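PDB 4O9D: Rik1-associated factor 1 from Schizosaccharomyces pombe, which contributes, as part of the Clr4 methyltransferase complex, to establishing heterochromatin through ubiquitylation and methylation of histone H3. Local coordinates for residues Glu15-Phe18 with Phe19-Pro22; Asn170-Pro174 with Glu175-Lys179. All blocks are in the same frame, centred on the assembly; numbering follows the deposited sequence.

Contact 1: Glu15-Phe18 with Phe19-Pro22; sequences ESVF and FLKP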
# COMPACT_ATOMS: atom_id res chain seq x y z
N GLU A 15 -22.39 1.98 -8.74
CA GLU A 15 -21.05 1.42 -8.59
C GLU A 15 -20.19 1.73 -9.81
O GLU A 15 -20.37 1.16 -10.88
CB GLU A 15 -21.13 -0.09 -8.37
CG GLU A 15 -22.07 -0.48 -7.27
CD GLU A 15 -21.44 -0.40 -5.89
OE1 GLU A 15 -20.21 -0.20 -5.79
OE2 GLU A 15 -22.19 -0.56 -4.90
N SER A 16 -19.23 2.64 -9.61
CA SER A 16 -18.44 3.20 -10.69
C SER A 16 -17.69 2.13 -11.47
O SER A 16 -17.38 2.33 -12.65
CB SER A 16 -17.45 4.25 -10.15
OG SER A 16 -16.19 3.67 -9.81
N VAL A 17 -17.41 0.99 -10.85
CA VAL A 17 -16.55 0.00 -11.48
C VAL A 17 -17.13 -0.53 -12.79
O VAL A 17 -16.38 -0.88 -13.71
CB VAL A 17 -16.19 -1.14 -10.52
CG1 VAL A 17 -17.38 -2.06 -10.31
CG2 VAL A 17 -14.97 -1.89 -11.04
N PHE A 18 -18.45 -0.57 -12.91
CA PHE A 18 -19.05 -0.99 -14.18
C PHE A 18 -18.81 0.06 -15.28
O PHE A 18 -18.80 -0.26 -16.48
CB PHE A 18 -20.55 -1.24 -14.02
CG PHE A 18 -20.89 -2.28 -13.00
CD1 PHE A 18 -20.29 -3.53 -13.03
CD2 PHE A 18 -21.80 -2.01 -11.99
CE1 PHE A 18 -20.59 -4.49 -12.08
CE2 PHE A 18 -22.12 -2.97 -11.03
CZ PHE A 18 -21.52 -4.22 -11.09
N PHE A 19 -18.62 1.31 -14.86
CA PHE A 19 -18.54 2.43 -15.81
C PHE A 19 -17.12 2.79 -16.20
O PHE A 19 -16.91 3.59 -17.10
CB PHE A 19 -19.25 3.65 -15.24
CG PHE A 19 -20.70 3.42 -14.98
CD1 PHE A 19 -21.54 3.03 -16.01
CD2 PHE A 19 -21.23 3.55 -13.70
CE1 PHE A 19 -22.88 2.79 -15.79
CE2 PHE A 19 -22.58 3.32 -13.47
CZ PHE A 19 -23.40 2.94 -14.52
N LEU A 20 -16.15 2.19 -15.51
CA LEU A 20 -14.74 2.39 -15.83
C LEU A 20 -14.41 1.70 -17.16
O LEU A 20 -14.68 0.51 -17.35
CB LEU A 20 -13.85 1.86 -14.69
CG LEU A 20 -13.90 2.68 -13.38
CD1 LEU A 20 -13.21 1.99 -12.20
CD2 LEU A 20 -13.28 4.05 -13.59
N LYS A 21 -13.85 2.46 -18.10
CA LYS A 21 -13.46 1.87 -19.37
C LYS A 21 -11.95 2.02 -19.57
O LYS A 21 -11.34 2.93 -19.02
CB LYS A 21 -14.22 2.53 -20.52
CG LYS A 21 -15.74 2.36 -20.46
CD LYS A 21 -16.15 0.88 -20.47
CE LYS A 21 -17.66 0.71 -20.28
NZ LYS A 21 -18.03 -0.61 -19.65
N PRO A 22 -11.34 1.13 -20.35
CA PRO A 22 -9.91 1.29 -20.61
C PRO A 22 -9.59 2.71 -21.06
O PRO A 22 -10.37 3.32 -21.79
CB PRO A 22 -9.62 0.29 -21.73
CG PRO A 22 -10.95 -0.12 -22.24
CD PRO A 22 -11.92 0.02 -21.12
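The carbonyl of S16 draws the backbone of F19 and L20 back toward it, and hydrogen bonding by the main chain dominates this tight stretch. F19 N lies 2.7 Å from S16 O, arriving above the carbonyl plane, 51° out of it. L20 N reaches the same oxygen at 3.1 Å in a weak, strongly bent bond. One acceptor thus serves two successive amides, and the weaker second bond closes the helix-like turn.

A side chain supplies the third bond. K21 NZ stands 3.3 Å from F18 O, nearly in line with the carbonyl (C=O...N 164°). The lysine chain bends at its second torsion (chi2 -59°), and this curls the ammonium back over the turn although CB sets out away from it.

The apolar contact is looser: L20 CD1 meets V17 CG2 at 4.4 Å, and both side chains lie against F375 of strand 371-377 and F387 of strand 382-387. Other carbons rest on backbone carbonyls, L20 CG 3.6 Å from S16 O and, in the obliquely set F19 ring, CD2 3.8 Å from E15 O. The polar ends of the turn look elsewhere: S16 OG bonds to Q345 and to the carbonyl of A391, and E15 OE2 takes the backbone N-H of N349.

Taken together, this is a single helix-like turn leading directly into strand 21-26, the outermost strand of a four-stranded antiparallel blade in a WD-repeat beta-propeller. Because the other three strands, 382-387, 393-398 and 403-407, come from near the end of the chain, that blade closes the ring.

Contact 2: Asn170-Pro174 with Glu175-Lys179; sequences NLIYP and EALEK. With EDO (1,2-ethanediol), chain F.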
# COMPACT_ATOMS: atom_id res chain seq x y z
N ASN A 170 12.33 10.19 16.00
CA ASN A 170 12.48 8.74 15.95
C ASN A 170 11.37 8.10 16.77
O ASN A 170 11.03 8.60 17.87
CB ASN A 170 13.83 8.30 16.54
CG ASN A 170 15.02 8.75 15.70
OD1 ASN A 170 14.89 9.07 14.52
ND2 ASN A 170 16.19 8.76 16.32
N LEU A 171 10.77 7.04 16.22
CA LEU A 171 9.79 6.24 16.93
C LEU A 171 10.44 4.90 17.26
O LEU A 171 10.63 4.04 16.38
CB LEU A 171 8.51 6.03 16.09
CG LEU A 171 7.77 7.27 15.58
CD1 LEU A 171 6.63 6.86 14.58
CD2 LEU A 171 7.22 8.10 16.71
N ILE A 172 10.73 4.71 18.55
CA ILE A 172 11.63 3.67 19.01
C ILE A 172 10.88 2.77 19.97
O ILE A 172 10.28 3.24 20.92
CB ILE A 172 12.87 4.32 19.74
CG1 ILE A 172 13.68 5.18 18.75
CG2 ILE A 172 13.79 3.29 20.36
CD1 ILE A 172 14.81 5.96 19.43
N TYR A 173 10.86 1.47 19.68
CA TYR A 173 10.26 0.50 20.60
C TYR A 173 11.40 -0.43 20.95
O TYR A 173 11.72 -1.35 20.19
CB TYR A 173 9.09 -0.22 19.93
CG TYR A 173 8.41 -1.33 20.73
CD1 TYR A 173 8.70 -1.53 22.07
CD2 TYR A 173 7.49 -2.18 20.12
CE1 TYR A 173 8.08 -2.55 22.79
CE2 TYR A 173 6.87 -3.20 20.82
CZ TYR A 173 7.16 -3.38 22.15
OH TYR A 173 6.54 -4.39 22.84
N PRO A 174 12.09 -0.16 22.07
CA PRO A 174 13.35 -0.84 22.39
C PRO A 174 13.26 -2.35 22.39
O PRO A 174 14.18 -3.00 21.90
CB PRO A 174 13.69 -0.32 23.80
CG PRO A 174 12.99 0.98 23.92
CD PRO A 174 11.72 0.83 23.11
N GLU A 175 12.18 -2.92 22.93
CA GLU A 175 12.03 -4.37 22.98
C GLU A 175 11.96 -5.00 21.55
O GLU A 175 12.60 -6.02 21.27
CB GLU A 175 10.80 -4.75 23.81
CG GLU A 175 10.97 -4.52 25.30
CD GLU A 175 10.72 -3.07 25.74
OE1 GLU A 175 10.51 -2.17 24.88
OE2 GLU A 175 10.70 -2.84 26.96
N ALA A 176 11.22 -4.36 20.65
CA ALA A 176 11.26 -4.76 19.25
C ALA A 176 12.69 -4.71 18.73
O ALA A 176 13.18 -5.64 18.09
CB ALA A 176 10.36 -3.85 18.43
N LEU A 177 13.39 -3.61 19.01
CA LEU A 177 14.74 -3.48 18.48
C LEU A 177 15.67 -4.56 19.04
O LEU A 177 16.50 -5.09 18.31
CB LEU A 177 15.30 -2.09 18.76
CG LEU A 177 14.69 -0.97 17.91
CD1 LEU A 177 15.02 0.37 18.52
CD2 LEU A 177 15.20 -1.03 16.50
N GLU A 178 15.53 -4.89 20.33
CA GLU A 178 16.34 -5.97 20.93
C GLU A 178 16.15 -7.27 20.16
O GLU A 178 17.09 -8.05 20.00
CB GLU A 178 15.91 -6.23 22.37
CG GLU A 178 16.30 -5.16 23.39
CD GLU A 178 15.72 -5.47 24.76
OE1 GLU A 178 15.39 -6.65 24.99
OE2 GLU A 178 15.56 -4.54 25.60
N LYS A 179 14.92 -7.50 19.72
CA LYS A 179 14.57 -8.74 19.02
C LYS A 179 14.92 -8.70 17.53
O LYS A 179 14.67 -9.67 16.82
CB LYS A 179 13.09 -9.05 19.23
CG LYS A 179 12.75 -9.43 20.68
CD LYS A 179 11.26 -9.55 20.88
CE LYS A 179 10.92 -10.20 22.20
NZ LYS A 179 9.45 -10.21 22.40
C1 EDO F . 17.19 12.97 14.70
O1 EDO F . 18.04 11.83 14.55
C2 EDO F . 15.75 12.47 14.56
O2 EDO F . 15.70 11.52 13.48
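A one-turn helix with Y173 at its N-cap position bridges two blades of the WD-repeat propeller, following strand 165-171 and leading toward strand 182-189. The carbonyl oxygen of Y173 accepts the first i to i+4 bond of that helix, from L177 N at 3.0 Å, with the donor in the carbonyl plane. The next bond of the turn runs from E178 N to P174 O, at 2.8 Å. P174 suits the first helical turn, since its ring nitrogen has no hydrogen to offer and none is needed there.

The tyrosine ring is folded under the helix start. With CG opposite the backbone N (chi1 176°), the ring places one face beneath the amide of A176, whose N lies 4.0 Å above the plane and over the centre, while CD2 meets A176 CB at 3.7 Å. From the edge comes the E175 carboxylate: its chain bends at chi2 (83°), bringing OE1 to 3.2 Å from Y173 CE1, with the carboxylate plane turned 52° from the ring. Beyond the turn, Y173 stacks with F225 and packs on Y203 and F218, so the buried ring joins the helix to the next blade. Were Y173 an alanine, F225 would probably lose its stacking partner and a gap would open beneath the A176 amide, between helix and blade.

L177 also meets I172, and both touch Y152. On strand 165-171, N170 OD1 accepts a bond from a 1,2-ethanediol, probably from the crystallisation liquor. I172 CG2 approaches L177 CD1 to 3.7 Å.

In the fold
Both contacts are local turns at the ends of propeller strands, and they share no element: their centres lie 45 Å apart, on opposite sides of the chain's centre. Contact 1 precedes strand 21-26 in the closing blade, whereas contact 2 follows strand 165-171 and leads to the next blade. Each is partly buried, with two touching residues inside and others at the surface. In contact 1 the buried residues are aliphatic, V17 and L20, its two phenylalanines are partly or wholly exposed, and the turn lacks regular helical bonding. Contact 2 contains a true helical turn and buries an aromatic ring, Y173, with A176. A lysine reaches back to its own turn in contact 1, while K179 forms a salt bridge outward to D233.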